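Local atomic coordinates of dihydroorotate dehydrogenase (Schistosoma mansoni, PDB entry 6UY4), a protein that probably oxidises (S)-dihydroorotate to orotate with a quinone as electron acceptor, using bound FMN, in the de novo synthesis of UMP. Residues A[82-93]-A[102-113]; A[158-169]-A[190-200]. All blocks are in the same frame, centred on the assembly; numbering follows the deposited sequence.

Contact 1 of 2, residues A[82-93]-A[102-113]; sequences FDHPIGLAAGFD and LLNAGFSHIEVG. With FMN (flavin mononucleotide), chain G.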
loop_
_atom_site.group_PDB
_atom_site.type_symbol
_atom_site.label_atom_id
_atom_site.label_comp_id
_atom_site.label_asym_id
_atom_site.label_seq_id
_atom_site.Cartn_x
_atom_site.Cartn_y
_atom_site.Cartn_z
ATOM N N PHE A 82 7.273 -14.629 7.690
ATOM C CA PHE A 82 7.716 -13.731 6.632
ATOM C C PHE A 82 9.196 -13.962 6.361
ATOM O O PHE A 82 9.998 -14.045 7.299
ATOM C CB PHE A 82 7.474 -12.268 7.009
ATOM C CG PHE A 82 6.032 -11.847 6.938
ATOM C CD1 PHE A 82 5.157 -12.144 7.970
ATOM C CD2 PHE A 82 5.555 -11.144 5.844
ATOM C CE1 PHE A 82 3.832 -11.755 7.909
ATOM C CE2 PHE A 82 4.229 -10.752 5.778
ATOM C CZ PHE A 82 3.368 -11.057 6.811
ATOM N N ASP A 83 9.552 -14.069 5.079
ATOM C CA ASP A 83 10.956 -14.209 4.710
ATOM C C ASP A 83 11.762 -12.986 5.129
ATOM O O ASP A 83 12.937 -13.109 5.491
ATOM C CB ASP A 83 11.075 -14.445 3.204
ATOM C CG ASP A 83 12.477 -14.835 2.777
ATOM O OD1 ASP A 83 13.295 -15.197 3.648
ATOM O OD2 ASP A 83 12.760 -14.777 1.562
ATOM N N HIS A 84 11.145 -11.810 5.095
ATOM C CA HIS A 84 11.754 -10.561 5.532
ATOM C C HIS A 84 10.646 -9.512 5.637
ATOM O O HIS A 84 9.589 -9.671 5.027
ATOM C CB HIS A 84 12.859 -10.105 4.562
ATOM C CG HIS A 84 12.431 -10.066 3.130
ATOM N ND1 HIS A 84 11.815 -8.969 2.568
ATOM C CD2 HIS A 84 12.535 -10.988 2.143
ATOM C CE1 HIS A 84 11.558 -9.218 1.296
ATOM N NE2 HIS A 84 11.983 -10.435 1.013
ATOM N N PRO A 85 10.858 -8.445 6.415
ATOM C CA PRO A 85 9.765 -7.487 6.656
ATOM C C PRO A 85 9.389 -6.631 5.453
ATOM O O PRO A 85 8.510 -5.771 5.589
ATOM C CB PRO A 85 10.317 -6.614 7.793
ATOM C CG PRO A 85 11.793 -6.700 7.640
ATOM C CD PRO A 85 12.062 -8.106 7.195
ATOM N N ILE A 86 9.994 -6.835 4.285
ATOM C CA ILE A 86 9.800 -5.958 3.134
ATOM C C ILE A 86 8.779 -6.578 2.191
ATOM O O ILE A 86 8.943 -7.723 1.749
ATOM C CB ILE A 86 11.129 -5.700 2.407
ATOM C CG1 ILE A 86 12.186 -5.220 3.399
ATOM C CG2 ILE A 86 10.935 -4.684 1.289
ATOM C CD1 ILE A 86 13.572 -5.190 2.828
ATOM N N GLY A 87 7.733 -5.815 1.869
ATOM C CA GLY A 87 6.718 -6.254 0.934
ATOM C C GLY A 87 6.319 -5.129 -0.000
ATOM O O GLY A 87 6.795 -3.999 0.121
ATOM N N LEU A 88 5.438 -5.459 -0.940
ATOM C CA LEU A 88 4.949 -4.498 -1.921
ATOM C C LEU A 88 3.620 -3.918 -1.454
ATOM O O LEU A 88 2.682 -4.664 -1.152
ATOM C CB LEU A 88 4.788 -5.148 -3.296
ATOM C CG LEU A 88 4.340 -4.214 -4.421
ATOM C CD1 LEU A 88 5.337 -3.081 -4.606
ATOM C CD2 LEU A 88 4.149 -4.983 -5.717
ATOM N N ALA A 89 3.543 -2.592 -1.406
ATOM C CA ALA A 89 2.345 -1.919 -0.933
ATOM C C ALA A 89 1.202 -2.085 -1.933
ATOM O O ALA A 89 1.381 -2.551 -3.062
ATOM C CB ALA A 89 2.625 -0.436 -0.690
ATOM N N ALA A 90 0.007 -1.694 -1.499
ATOM C CA ALA A 90 -1.173 -1.806 -2.340
ATOM C C ALA A 90 -1.119 -0.795 -3.481
ATOM O O ALA A 90 -0.413 0.215 -3.425
ATOM C CB ALA A 90 -2.443 -1.598 -1.514
ATOM N N GLY A 91 -1.883 -1.085 -4.533
ATOM C CA GLY A 91 -2.002 -0.211 -5.676
ATOM C C GLY A 91 -1.213 -0.641 -6.894
ATOM O O GLY A 91 -1.481 -0.146 -7.993
ATOM N N PHE A 92 -0.241 -1.537 -6.731
ATOM C CA PHE A 92 0.526 -2.022 -7.873
ATOM C C PHE A 92 -0.192 -3.188 -8.544
ATOM O O PHE A 92 -0.525 -3.125 -9.731
ATOM C CB PHE A 92 1.936 -2.426 -7.431
ATOM C CG PHE A 92 2.893 -2.616 -8.571
ATOM C CD1 PHE A 92 3.051 -3.859 -9.162
ATOM C CD2 PHE A 92 3.629 -1.548 -9.058
ATOM C CE1 PHE A 92 3.928 -4.034 -10.214
ATOM C CE2 PHE A 92 4.509 -1.718 -10.110
ATOM C CZ PHE A 92 4.658 -2.963 -10.689
ATOM N N ASP A 93 -0.439 -4.257 -7.790
ATOM C CA ASP A 93 -1.235 -5.380 -8.278
ATOM C C ASP A 93 -2.686 -5.184 -7.832
ATOM O O ASP A 93 -3.201 -5.852 -6.935
ATOM C CB ASP A 93 -0.658 -6.698 -7.781
ATOM C CG ASP A 93 -1.215 -7.892 -8.524
ATOM O OD1 ASP A 93 -1.899 -7.686 -9.549
ATOM O OD2 ASP A 93 -0.969 -9.035 -8.083
ATOM N N LEU A 102 5.736 -11.291 -8.460
ATOM C CA LEU A 102 6.282 -10.304 -7.536
ATOM C C LEU A 102 6.780 -10.951 -6.251
ATOM O O LEU A 102 7.765 -10.484 -5.667
ATOM C CB LEU A 102 5.231 -9.239 -7.236
ATOM C CG LEU A 102 4.861 -8.347 -8.423
ATOM C CD1 LEU A 102 3.559 -7.610 -8.165
ATOM C CD2 LEU A 102 5.984 -7.364 -8.719
ATOM N N LEU A 103 6.120 -12.017 -5.792
ATOM C CA LEU A 103 6.643 -12.765 -4.654
ATOM C C LEU A 103 7.958 -13.446 -5.007
ATOM O O LEU A 103 8.896 -13.454 -4.201
ATOM C CB LEU A 103 5.619 -13.795 -4.178
ATOM C CG LEU A 103 4.476 -13.286 -3.302
ATOM C CD1 LEU A 103 3.554 -14.431 -2.918
ATOM C CD2 LEU A 103 5.024 -12.597 -2.063
ATOM N N ASN A 104 8.041 -14.024 -6.208
ATOM C CA ASN A 104 9.295 -14.600 -6.675
ATOM C C ASN A 104 10.353 -13.536 -6.935
ATOM O O ASN A 104 11.546 -13.856 -6.943
ATOM C CB ASN A 104 9.060 -15.418 -7.946
ATOM C CG ASN A 104 8.127 -16.594 -7.722
ATOM O OD1 ASN A 104 8.145 -17.226 -6.665
ATOM N ND2 ASN A 104 7.305 -16.897 -8.721
ATOM N N ALA A 105 9.943 -12.281 -7.138
ATOM C CA ALA A 105 10.903 -11.224 -7.437
ATOM C C ALA A 105 11.733 -10.845 -6.217
ATOM O O ALA A 105 12.860 -10.361 -6.366
ATOM C CB ALA A 105 10.179 -9.993 -7.978
ATOM N N GLY A 106 11.201 -11.042 -5.015
ATOM C CA GLY A 106 11.949 -10.722 -3.816
ATOM C C GLY A 106 11.104 -10.228 -2.660
ATOM O O GLY A 106 11.521 -10.321 -1.502
ATOM N N PHE A 107 9.922 -9.692 -2.956
ATOM C CA PHE A 107 9.038 -9.214 -1.901
ATOM C C PHE A 107 8.510 -10.382 -1.078
ATOM O O PHE A 107 8.171 -11.440 -1.615
ATOM C CB PHE A 107 7.869 -8.428 -2.492
ATOM C CG PHE A 107 8.262 -7.113 -3.097
ATOM C CD1 PHE A 107 8.650 -6.055 -2.293
ATOM C CD2 PHE A 107 8.228 -6.928 -4.469
ATOM C CE1 PHE A 107 9.007 -4.840 -2.846
ATOM C CE2 PHE A 107 8.583 -5.715 -5.029
ATOM C CZ PHE A 107 8.973 -4.670 -4.215
ATOM N N SER A 108 8.442 -10.184 0.239
ATOM C CA SER A 108 7.940 -11.229 1.120
ATOM C C SER A 108 6.420 -11.267 1.179
ATOM O O SER A 108 5.854 -12.314 1.510
ATOM C CB SER A 108 8.498 -11.047 2.531
ATOM O OG SER A 108 8.045 -9.832 3.103
ATOM N N HIS A 109 5.750 -10.158 0.874
ATOM C CA HIS A 109 4.296 -10.150 0.835
ATOM C C HIS A 109 3.822 -9.105 -0.162
ATOM O O HIS A 109 4.459 -8.065 -0.350
ATOM C CB HIS A 109 3.687 -9.896 2.221
ATOM C CG HIS A 109 4.020 -8.556 2.800
ATOM N ND1 HIS A 109 5.191 -8.311 3.484
ATOM C CD2 HIS A 109 3.324 -7.395 2.815
ATOM C CE1 HIS A 109 5.206 -7.052 3.887
ATOM N NE2 HIS A 109 4.086 -6.475 3.493
ATOM N N ILE A 110 2.697 -9.403 -0.810
ATOM C CA ILE A 110 2.063 -8.507 -1.768
ATOM C C ILE A 110 0.680 -8.153 -1.242
ATOM O O ILE A 110 -0.056 -9.027 -0.769
ATOM C CB ILE A 110 1.962 -9.143 -3.171
ATOM C CG1 ILE A 110 3.307 -9.735 -3.594
ATOM C CG2 ILE A 110 1.481 -8.120 -4.189
ATOM C CD1 ILE A 110 4.414 -8.717 -3.697
ATOM N N GLU A 111 0.329 -6.876 -1.327
ATOM C CA GLU A 111 -0.970 -6.384 -0.879
ATOM C C GLU A 111 -1.809 -6.096 -2.123
ATOM O O GLU A 111 -1.747 -5.009 -2.698
ATOM C CB GLU A 111 -0.809 -5.149 0.005
ATOM C CG GLU A 111 -2.108 -4.617 0.587
ATOM C CD GLU A 111 -1.874 -3.648 1.731
ATOM O OE1 GLU A 111 -1.065 -3.970 2.627
ATOM O OE2 GLU A 111 -2.494 -2.562 1.734
ATOM N N VAL A 112 -2.590 -7.091 -2.541
ATOM C CA VAL A 112 -3.488 -6.922 -3.676
ATOM C C VAL A 112 -4.572 -5.916 -3.315
ATOM O O VAL A 112 -5.128 -5.942 -2.210
ATOM C CB VAL A 112 -4.094 -8.277 -4.085
ATOM C CG1 VAL A 112 -5.038 -8.110 -5.266
ATOM C CG2 VAL A 112 -2.996 -9.274 -4.412
ATOM N N GLY A 113 -4.876 -5.017 -4.249
ATOM C CA GLY A 113 -5.857 -3.978 -4.009
ATOM C C GLY A 113 -5.422 -2.648 -4.586
ATOM O O GLY A 113 -4.325 -2.544 -5.144
HETATM N N1 FMN G . -2.720 2.609 -1.545
HETATM C C2 FMN G . -3.863 1.889 -1.255
HETATM O O2 FMN G . -4.140 1.618 -0.088
HETATM N N3 FMN G . -4.696 1.471 -2.272
HETATM C C4 FMN G . -4.392 1.771 -3.585
HETATM O O4 FMN G . -5.136 1.399 -4.491
HETATM C C4A FMN G . -3.243 2.495 -3.881
HETATM N N5 FMN G . -2.935 2.799 -5.190
HETATM C C5A FMN G . -1.793 3.515 -5.482
HETATM C C6 FMN G . -1.487 3.815 -6.806
HETATM C C7 FMN G . -0.340 4.538 -7.109
HETATM C C7M FMN G . -0.016 4.860 -8.539
HETATM C C8 FMN G . 0.504 4.961 -6.087
HETATM C C8M FMN G . 1.744 5.741 -6.412
HETATM C C9 FMN G . 0.196 4.660 -4.764
HETATM C C9A FMN G . -0.951 3.936 -4.457
HETATM N N10 FMN G . -1.262 3.629 -3.143
HETATM C C10 FMN G . -2.407 2.914 -2.855
HETATM C "C1'" FMN G . -0.377 4.074 -2.018
HETATM C "C2'" FMN G . 0.717 3.046 -1.758
HETATM O "O2'" FMN G . 0.140 1.779 -1.536
HETATM C "C3'" FMN G . 1.543 3.429 -0.538
HETATM O "O3'" FMN G . 0.686 3.675 0.554
HETATM C "C4'" FMN G . 2.408 4.660 -0.786
HETATM O "O4'" FMN G . 2.661 4.825 -2.165
HETATM C "C5'" FMN G . 3.726 4.482 -0.052
HETATM O "O5'" FMN G . 4.657 5.456 -0.451
HETATM P P FMN G . 5.983 4.980 -1.226
HETATM O O1P FMN G . 6.842 6.195 -1.474
HETATM O O2P FMN G . 6.730 3.953 -0.410
HETATM O O3P FMN G . 5.577 4.385 -2.550
#

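Contact 2 of 2, residues A[158-169]-A[190-200]; sequences RPWEGRGVIGVN and FGEVADYLVIN. With FMN (flavin mononucleotide), chain G.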
loop_
_atom_site.group_PDB
_atom_site.type_symbol
_atom_site.label_atom_id
_atom_site.label_comp_id
_atom_site.label_asym_id
_atom_site.label_seq_id
_atom_site.Cartn_x
_atom_site.Cartn_y
_atom_site.Cartn_z
ATOM N N ARG A 158 -5.332 -19.971 -3.507
ATOM C CA ARG A 158 -4.165 -19.663 -2.701
ATOM C C ARG A 158 -2.890 -20.288 -3.275
ATOM O O ARG A 158 -2.248 -21.122 -2.624
ATOM C CB ARG A 158 -4.371 -20.109 -1.252
ATOM C CG ARG A 158 -5.376 -19.276 -0.475
ATOM C CD ARG A 158 -5.554 -19.808 0.940
ATOM N NE ARG A 158 -4.290 -19.872 1.669
ATOM C CZ ARG A 158 -3.814 -18.891 2.430
ATOM N NH1 ARG A 158 -4.498 -17.764 2.567
ATOM N NH2 ARG A 158 -2.654 -19.037 3.056
ATOM N N PRO A 159 -2.495 -19.906 -4.495
ATOM C CA PRO A 159 -1.292 -20.505 -5.095
ATOM C C PRO A 159 0.002 -20.072 -4.431
ATOM O O PRO A 159 1.040 -20.700 -4.677
ATOM C CB PRO A 159 -1.355 -20.025 -6.550
ATOM C CG PRO A 159 -2.073 -18.722 -6.468
ATOM C CD PRO A 159 -3.090 -18.879 -5.368
ATOM N N TRP A 160 -0.025 -19.031 -3.601
ATOM C CA TRP A 160 1.159 -18.536 -2.913
ATOM C C TRP A 160 1.464 -19.299 -1.630
ATOM O O TRP A 160 2.359 -18.882 -0.887
ATOM C CB TRP A 160 0.991 -17.051 -2.590
ATOM C CG TRP A 160 -0.078 -16.793 -1.572
ATOM C CD1 TRP A 160 0.071 -16.759 -0.216
ATOM C CD2 TRP A 160 -1.465 -16.540 -1.829
ATOM N NE1 TRP A 160 -1.135 -16.498 0.387
ATOM C CE2 TRP A 160 -2.094 -16.358 -0.580
ATOM C CE3 TRP A 160 -2.234 -16.442 -2.992
ATOM C CZ2 TRP A 160 -3.456 -16.088 -0.464
ATOM C CZ3 TRP A 160 -3.586 -16.175 -2.874
ATOM C CH2 TRP A 160 -4.183 -16.001 -1.619
ATOM N N GLU A 161 0.740 -20.383 -1.353
ATOM C CA GLU A 161 0.909 -21.117 -0.105
ATOM C C GLU A 161 2.354 -21.572 0.056
ATOM O O GLU A 161 2.892 -22.279 -0.801
ATOM C CB GLU A 161 -0.034 -22.317 -0.072
ATOM C CG GLU A 161 0.032 -23.126 1.214
ATOM C CD GLU A 161 -0.728 -22.475 2.354
ATOM O OE1 GLU A 161 -1.865 -22.012 2.123
ATOM O OE2 GLU A 161 -0.186 -22.425 3.480
ATOM N N GLY A 162 2.980 -21.159 1.156
ATOM C CA GLY A 162 4.364 -21.486 1.417
ATOM C C GLY A 162 5.375 -20.662 0.651
ATOM O O GLY A 162 6.580 -20.827 0.877
ATOM N N ARG A 163 4.930 -19.780 -0.242
ATOM C CA ARG A 163 5.821 -18.947 -1.035
ATOM C C ARG A 163 5.750 -17.474 -0.658
ATOM O O ARG A 163 6.434 -16.657 -1.285
ATOM C CB ARG A 163 5.511 -19.114 -2.528
ATOM C CG ARG A 163 5.649 -20.541 -3.036
ATOM C CD ARG A 163 5.219 -20.659 -4.493
ATOM N NE ARG A 163 6.083 -19.894 -5.388
ATOM C CZ ARG A 163 7.136 -20.399 -6.024
ATOM N N GLY A 164 4.952 -17.114 0.333
ATOM C CA GLY A 164 4.839 -15.735 0.756
ATOM C C GLY A 164 3.477 -15.473 1.364
ATOM O O GLY A 164 2.695 -16.388 1.607
ATOM N N VAL A 165 3.210 -14.191 1.602
ATOM C CA VAL A 165 1.975 -13.728 2.223
ATOM C C VAL A 165 1.258 -12.811 1.242
ATOM O O VAL A 165 1.897 -12.036 0.525
ATOM C CB VAL A 165 2.260 -13.003 3.556
ATOM C CG1 VAL A 165 0.979 -12.459 4.168
ATOM C CG2 VAL A 165 2.960 -13.941 4.527
ATOM N N ILE A 166 -0.069 -12.910 1.198
ATOM C CA ILE A 166 -0.884 -12.073 0.326
ATOM C C ILE A 166 -1.975 -11.424 1.163
ATOM O O ILE A 166 -2.740 -12.119 1.842
ATOM C CB ILE A 166 -1.500 -12.869 -0.837
ATOM C CG1 ILE A 166 -0.404 -13.370 -1.782
ATOM C CG2 ILE A 166 -2.514 -12.017 -1.588
ATOM C CD1 ILE A 166 0.395 -12.272 -2.433
ATOM N N GLY A 167 -2.044 -10.096 1.117
ATOM C CA GLY A 167 -3.123 -9.368 1.751
ATOM C C GLY A 167 -4.021 -8.718 0.723
ATOM O O GLY A 167 -3.613 -8.528 -0.427
ATOM N N VAL A 168 -5.246 -8.375 1.110
ATOM C CA VAL A 168 -6.207 -7.743 0.215
ATOM C C VAL A 168 -6.641 -6.420 0.827
ATOM O O VAL A 168 -7.055 -6.374 1.991
ATOM C CB VAL A 168 -7.424 -8.648 -0.051
ATOM C CG1 VAL A 168 -8.418 -7.940 -0.955
ATOM C CG2 VAL A 168 -6.978 -9.959 -0.676
ATOM N N ASN A 169 -6.542 -5.349 0.043
ATOM C CA ASN A 169 -6.946 -4.016 0.465
ATOM C C ASN A 169 -8.341 -3.733 -0.081
ATOM O O ASN A 169 -8.531 -3.661 -1.299
ATOM C CB ASN A 169 -5.950 -2.966 -0.023
ATOM C CG ASN A 169 -6.235 -1.589 0.536
ATOM O OD1 ASN A 169 -7.169 -0.912 0.106
ATOM N ND2 ASN A 169 -5.424 -1.162 1.496
ATOM N N PHE A 190 -13.193 -11.877 0.712
ATOM C CA PHE A 190 -11.795 -12.287 0.711
ATOM C C PHE A 190 -11.306 -12.781 2.065
ATOM O O PHE A 190 -10.132 -13.146 2.184
ATOM C CB PHE A 190 -10.908 -11.128 0.242
ATOM C CG PHE A 190 -11.243 -10.623 -1.131
ATOM C CD1 PHE A 190 -10.763 -11.272 -2.257
ATOM C CD2 PHE A 190 -12.033 -9.498 -1.296
ATOM C CE1 PHE A 190 -11.069 -10.809 -3.522
ATOM C CE2 PHE A 190 -12.342 -9.029 -2.559
ATOM C CZ PHE A 190 -11.859 -9.686 -3.674
ATOM N N GLY A 191 -12.166 -12.807 3.084
ATOM C CA GLY A 191 -11.725 -13.189 4.415
ATOM C C GLY A 191 -11.269 -14.628 4.536
ATOM O O GLY A 191 -10.520 -14.953 5.464
ATOM N N GLU A 192 -11.697 -15.496 3.621
ATOM C CA GLU A 192 -11.336 -16.907 3.691
ATOM C C GLU A 192 -10.051 -17.234 2.943
ATOM O O GLU A 192 -9.371 -18.204 3.297
ATOM C CB GLU A 192 -12.477 -17.770 3.144
ATOM C CG GLU A 192 -13.776 -17.664 3.926
ATOM C CD GLU A 192 -13.714 -18.367 5.268
ATOM O OE1 GLU A 192 -12.777 -19.167 5.481
ATOM O OE2 GLU A 192 -14.602 -18.120 6.110
ATOM N N VAL A 193 -9.701 -16.454 1.923
ATOM C CA VAL A 193 -8.539 -16.749 1.096
ATOM C C VAL A 193 -7.351 -15.837 1.383
ATOM O O VAL A 193 -6.209 -16.238 1.112
ATOM C CB VAL A 193 -8.894 -16.698 -0.405
ATOM C CG1 VAL A 193 -9.983 -17.709 -0.728
ATOM C CG2 VAL A 193 -9.324 -15.292 -0.807
ATOM N N ALA A 194 -7.572 -14.639 1.916
ATOM C CA ALA A 194 -6.490 -13.699 2.160
ATOM C C ALA A 194 -5.832 -13.960 3.509
ATOM O O ALA A 194 -6.479 -14.392 4.466
ATOM C CB ALA A 194 -7.003 -12.259 2.112
ATOM N N ASP A 195 -4.527 -13.686 3.575
ATOM C CA ASP A 195 -3.818 -13.801 4.845
ATOM C C ASP A 195 -4.162 -12.649 5.781
ATOM O O ASP A 195 -4.209 -12.837 7.001
ATOM C CB ASP A 195 -2.310 -13.863 4.608
ATOM C CG ASP A 195 -1.886 -15.120 3.877
ATOM O OD1 ASP A 195 -2.544 -16.167 4.060
ATOM O OD2 ASP A 195 -0.896 -15.062 3.117
ATOM N N TYR A 196 -4.395 -11.457 5.235
ATOM C CA TYR A 196 -4.854 -10.328 6.028
ATOM C C TYR A 196 -5.655 -9.394 5.135
ATOM O O TYR A 196 -5.522 -9.406 3.909
ATOM C CB TYR A 196 -3.687 -9.582 6.695
ATOM C CG TYR A 196 -2.740 -8.886 5.739
ATOM C CD1 TYR A 196 -2.940 -7.560 5.373
ATOM C CD2 TYR A 196 -1.635 -9.547 5.220
ATOM C CE1 TYR A 196 -2.074 -6.918 4.508
ATOM C CE2 TYR A 196 -0.761 -8.911 4.355
ATOM C CZ TYR A 196 -0.988 -7.596 4.003
ATOM O OH TYR A 196 -0.126 -6.956 3.142
ATOM N N LEU A 197 -6.497 -8.584 5.770
ATOM C CA LEU A 197 -7.342 -7.620 5.084
ATOM C C LEU A 197 -7.014 -6.217 5.576
ATOM O O LEU A 197 -6.654 -6.020 6.742
ATOM C CB LEU A 197 -8.827 -7.923 5.311
ATOM C CG LEU A 197 -9.301 -9.326 4.922
ATOM C CD1 LEU A 197 -10.703 -9.585 5.450
ATOM C CD2 LEU A 197 -9.255 -9.517 3.412
ATOM N N VAL A 198 -7.135 -5.242 4.677
ATOM C CA VAL A 198 -6.819 -3.850 4.972
ATOM C C VAL A 198 -8.000 -2.982 4.562
ATOM O O VAL A 198 -8.654 -3.242 3.546
ATOM C CB VAL A 198 -5.534 -3.387 4.251
ATOM C CG1 VAL A 198 -5.142 -1.987 4.701
ATOM C CG2 VAL A 198 -4.400 -4.361 4.501
ATOM N N ILE A 199 -8.272 -1.950 5.359
ATOM C CA ILE A 199 -9.299 -0.961 5.058
ATOM C C ILE A 199 -8.664 0.419 5.148
ATOM O O ILE A 199 -8.028 0.750 6.155
ATOM C CB ILE A 199 -10.500 -1.071 6.017
ATOM C CG1 ILE A 199 -11.151 -2.448 5.888
ATOM C CG2 ILE A 199 -11.509 0.032 5.737
ATOM C CD1 ILE A 199 -12.335 -2.646 6.792
ATOM N N ASN A 200 -8.833 1.218 4.098
ATOM C CA ASN A 200 -8.245 2.550 4.046
ATOM C C ASN A 200 -9.143 3.550 4.763
ATOM O O ASN A 200 -10.325 3.685 4.427
ATOM C CB ASN A 200 -8.024 2.980 2.599
ATOM C CG ASN A 200 -6.841 2.289 1.958
ATOM O OD1 ASN A 200 -6.325 1.300 2.480
ATOM N ND2 ASN A 200 -6.400 2.809 0.819
HETATM N N1 FMN G . -2.720 2.609 -1.545
HETATM C C2 FMN G . -3.863 1.889 -1.255
HETATM O O2 FMN G . -4.140 1.618 -0.088
HETATM N N3 FMN G . -4.696 1.471 -2.272
HETATM C C4 FMN G . -4.392 1.771 -3.585
HETATM O O4 FMN G . -5.136 1.399 -4.491
HETATM C C4A FMN G . -3.243 2.495 -3.881
HETATM N N5 FMN G . -2.935 2.799 -5.190
HETATM C C5A FMN G . -1.793 3.515 -5.482
HETATM C C6 FMN G . -1.487 3.815 -6.806
HETATM C C7 FMN G . -0.340 4.538 -7.109
HETATM C C7M FMN G . -0.016 4.860 -8.539
HETATM C C8 FMN G . 0.504 4.961 -6.087
HETATM C C8M FMN G . 1.744 5.741 -6.412
HETATM C C9 FMN G . 0.196 4.660 -4.764
HETATM C C9A FMN G . -0.951 3.936 -4.457
HETATM N N10 FMN G . -1.262 3.629 -3.143
HETATM C C10 FMN G . -2.407 2.914 -2.855
HETATM C "C1'" FMN G . -0.377 4.074 -2.018
HETATM C "C2'" FMN G . 0.717 3.046 -1.758
HETATM O "O2'" FMN G . 0.140 1.779 -1.536
HETATM C "C3'" FMN G . 1.543 3.429 -0.538
HETATM O "O3'" FMN G . 0.686 3.675 0.554
HETATM C "C4'" FMN G . 2.408 4.660 -0.786
HETATM O "O4'" FMN G . 2.661 4.825 -2.165
HETATM C "C5'" FMN G . 3.726 4.482 -0.052
HETATM O "O5'" FMN G . 4.657 5.456 -0.451
HETATM P P FMN G . 5.983 4.980 -1.226
HETATM O O1P FMN G . 6.842 6.195 -1.474
HETATM O O2P FMN G . 6.730 3.953 -0.410
HETATM O O3P FMN G . 5.577 4.385 -2.550
#

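Contact 1 of 2, residues A[82-93]-A[102-113]
CB of Leu88 stands over the centre of the Phe107 ring (CH-pi), while CD2 of Leu88 turns to CD1 of Leu102, 3.6 Å away. With CG anti to the backbone N (chi1 -177°), the leucine reaches across to helix 99-105, and CD1 of Leu102 also touches CD1 of Phe92. Both branches of leucine suit this apolar junction. Gly87, lacking a side chain, lets its CA lie on one face of the His109 imidazole, 3.6 Å from the ring centroid; Phe82 turns its edge toward the His109 face in an offset edge-to-face pair, the planes nearly perpendicular (87°). Around these groups the backbones join in a single bridge, Leu88 with Ile110, Leu88 N giving a bond to His109 O (2.8 Å) and Leu88 O receiving one from Glu111 N. Further back, His84 NE2 bonds to Gly106 O (2.6 Å), in the imidazole plane, and CB of Ser108 sits over that ring. Gly106, with positive phi, ends the helix in a Schellman motif and turns the chain into the next strand. At the other end Gly91 N bonds to Gly113 O, and Ala90 O accepts a hydrogen bond from FMN O2' (2.5 Å). Strands 86-88 and 109-115 are the first two of the TIM barrel, joined through helix 99-105; strand 350-353 flanks the first, strand 165-170 the second, and helix 364-376 packs on Ile86 and Phe107.

Contact 2 of 2, residues A[158-169]-A[190-200]
Asp195 meets Arg158, Trp160 and the start of strand 165-170, its carboxylate gathering four N-H donors. Its CB lies 3.3 Å from Ile166 O and also touches CG1 of Val165. CG lies anti to the carbonyl carbon (chi1 -66°), which carries the carboxylate to Arg158 and Trp160. OD1 takes the end of the Arg158 guanidinium, with NH1 at 2.9 Å arriving from above the carboxylate plane and NH2 donating to the syn lone pair of OD1; the two planes are 66° apart. OD2 accepts bonds from Trp160 NE1 (3.1 Å) and Ile166 N (3.0 Å), both on the same face of the carboxylate. With two donors on each oxygen, a carboxylate suits this buried place, and the four bonds hold its rotation. Arginine fits because all three nitrogens are used: NH1 also bonds to Val193 O, while NE and NH2 together grip Glu161 OE1, completing a salt-bridge network.

Farther along, Gly167 CA rests over the centre of the Tyr196 ring, 3.5 Å from the centroid, a CH-pi contact that glycine permits because it has no CB to run into the ring. Val168 spreads its branches, CG1 over the Phe190 ring and CG2 against Ala194 CB. At the far end Asn169 ND2 bonds to Asn200 OD1 (2.8 Å), the amides turned 75° apart; Thr114 OG1 holds Asn169 OD1 and orients its amide, and Asn200 ND2 donates to FMN O2 (2.7 Å). Helix 179-190 links parallel strands 165-170 and 196-200 in a beta-alpha-beta crossover, set between strand 109-115 on one side and strand 238-242 on the other.

In the fold
Contact 1 and contact 2 are successive portions of one barrel wall, their centres about 11 Å apart. Strands 109-115 and 165-170 are neighbours, and the seam between the contacts is backbone pairing: Ile110 O lies 2.9 Å from Gly167 N and Val112 O 2.7 Å from Asn169 N, both probable hydrogen bonds. Side chains cross it as well: Glu111 of contact 1 bonds to Tyr196 and Asn169 of contact 2, and also to Gln352. Both contacts meet the FMN at or just beyond their C-terminal strand ends, contact 1 at the ribityl O2' and by Gly91 CA packed against flavin N5 (3.2 Å), contact 2 at flavin O2. Phe92 additionally touches the bound naphthoquinone inhibitor.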